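Local atomic coordinates of Glyoxalase/bleomycin resistance protein/dioxygenase (Catenulispora acidiphila, PDB entry 4N04), a protein that belongs to the glyoxalase/bleomycin resistance/dioxygenase superfamily and may act as a dioxygenase, though its substrate is not established. Residues G15-G18 with A19-W23. The protein carries 1 engineered substitution. Numbering follows the deposited sequence.
Sequences GDFG and AALAW
D16 reaches forward to A19 across the first turn of helix 17-28: its OD2 takes the N-H of A19, with OD2 to N at 3.0 Å. D16 sits at the N-cap position, and this bond, weak because its N-H...O angle is bent to 141°, is its capping contact. A chi1 of 162° puts CG anti to the backbone N and brings the carboxylate forward to A19 N, where OD2 also comes alongside the methyl of A19. The negative charge there would be expected to suit the positive end of the helix dipole. The backbone O of D16 meanwhile accepts from A20 N at 3.2 Å, opening the i to i+4 ladder. From F17 O to L21 N the next rung is 2.8 Å, and G18 O to A22 N follows at 3.0 Å.

Proteins of the vicinal oxygen chelate family are built from paired βαβββ modules; in this one the helix comes directly after strand 8-14 and packs on the sheet that holds strand 40-46. On the side facing that strand F17 and L21, one turn apart, meet through apolar carbons. CD2 of L21 comes within 3.7 Å of CE2 of F17, at an oblique approach to the ring, while L21 CB lies 4.2 Å above the F17 ring plane, displaced toward the rim. Both side chains continue onto strand 40-46, F17 against A41 and L21 against W43, joining the helix to its sheet. Further out, E55 OE2 accepts from F17 N at the helix start, and D105 OD2 accepts from G15 N in the connection just ahead of it.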
loop_
_atom_site.group_PDB
_atom_site.type_symbol
_atom_site.label_atom_id
_atom_site.label_comp_id
_atom_site.label_asym_id
_atom_site.label_seq_id
_atom_site.Cartn_x
_atom_site.Cartn_y
_atom_site.Cartn_z
ATOM N N GLY A 15 -1.564 -13.879 -0.111
ATOM C CA GLY A 15 -1.534 -15.263 0.341
ATOM C C GLY A 15 -2.273 -15.456 1.656
ATOM O O GLY A 15 -3.441 -15.821 1.671
ATOM N N ASP A 16 -1.616 -15.240 2.804
ATOM C CA ASP A 16 -2.296 -15.251 4.094
ATOM C C ASP A 16 -2.975 -13.911 4.338
ATOM O O ASP A 16 -2.308 -12.881 4.405
ATOM C CB ASP A 16 -1.316 -15.571 5.225
ATOM C CG ASP A 16 -1.850 -15.173 6.600
ATOM O OD1 ASP A 16 -3.082 -15.190 6.838
ATOM O OD2 ASP A 16 -1.021 -14.838 7.464
ATOM N N PHE A 17 -4.296 -13.924 4.492
ATOM C CA PHE A 17 -5.028 -12.679 4.671
ATOM C C PHE A 17 -4.609 -11.923 5.939
ATOM O O PHE A 17 -4.323 -10.726 5.882
ATOM C CB PHE A 17 -6.530 -12.922 4.652
ATOM C CG PHE A 17 -7.343 -11.671 4.794
ATOM C CD1 PHE A 17 -7.570 -10.847 3.703
ATOM C CD2 PHE A 17 -7.884 -11.312 6.017
ATOM C CE1 PHE A 17 -8.329 -9.688 3.829
ATOM C CE2 PHE A 17 -8.645 -10.156 6.149
ATOM C CZ PHE A 17 -8.867 -9.345 5.051
ATOM N N GLY A 18 -4.557 -12.622 7.071
ATOM C CA GLY A 18 -4.161 -12.011 8.328
ATOM C C GLY A 18 -2.829 -11.275 8.308
ATOM O O GLY A 18 -2.730 -10.145 8.792
ATOM N N ALA A 19 -1.797 -11.904 7.743
ATOM C CA ALA A 19 -0.487 -11.254 7.642
ATOM C C ALA A 19 -0.586 -9.997 6.786
ATOM O O ALA A 19 -0.039 -8.945 7.125
ATOM C CB ALA A 19 0.541 -12.197 7.071
ATOM N N ALA A 20 -1.304 -10.111 5.679
ATOM C CA ALA A 20 -1.426 -9.003 4.742
ATOM C C ALA A 20 -2.206 -7.841 5.360
ATOM O O ALA A 20 -1.821 -6.674 5.222
ATOM C CB ALA A 20 -2.074 -9.470 3.428
ATOM N N LEU A 21 -3.304 -8.162 6.033
ATOM C CA LEU A 21 -4.121 -7.144 6.670
ATOM C C LEU A 21 -3.303 -6.385 7.711
ATOM O O LEU A 21 -3.360 -5.153 7.773
ATOM C CB LEU A 21 -5.352 -7.780 7.312
ATOM C CG LEU A 21 -6.262 -6.895 8.164
ATOM C CD1 LEU A 21 -6.745 -5.681 7.392
ATOM C CD2 LEU A 21 -7.450 -7.722 8.645
ATOM N N ALA A 22 -2.536 -7.121 8.513
ATOM C CA ALA A 22 -1.692 -6.511 9.526
ATOM C C ALA A 22 -0.712 -5.539 8.872
ATOM O O ALA A 22 -0.622 -4.361 9.253
ATOM C CB ALA A 22 -0.945 -7.579 10.291
ATOM N N TRP A 23 0.006 -6.040 7.869
ATOM C CA TRP A 23 1.019 -5.259 7.178
ATOM C C TRP A 23 0.445 -4.007 6.520
ATOM O O TRP A 23 0.964 -2.913 6.720
ATOM C CB TRP A 23 1.752 -6.120 6.156
ATOM C CG TRP A 23 2.929 -5.437 5.551
ATOM C CD1 TRP A 23 4.205 -5.428 6.032
ATOM C CD2 TRP A 23 2.945 -4.655 4.350
ATOM N NE1 TRP A 23 5.014 -4.685 5.209
ATOM C CE2 TRP A 23 4.267 -4.205 4.165
ATOM C CE3 TRP A 23 1.971 -4.290 3.414
ATOM C CZ2 TRP A 23 4.638 -3.410 3.084
ATOM C CZ3 TRP A 23 2.346 -3.497 2.340
ATOM C CH2 TRP A 23 3.664 -3.065 2.190
#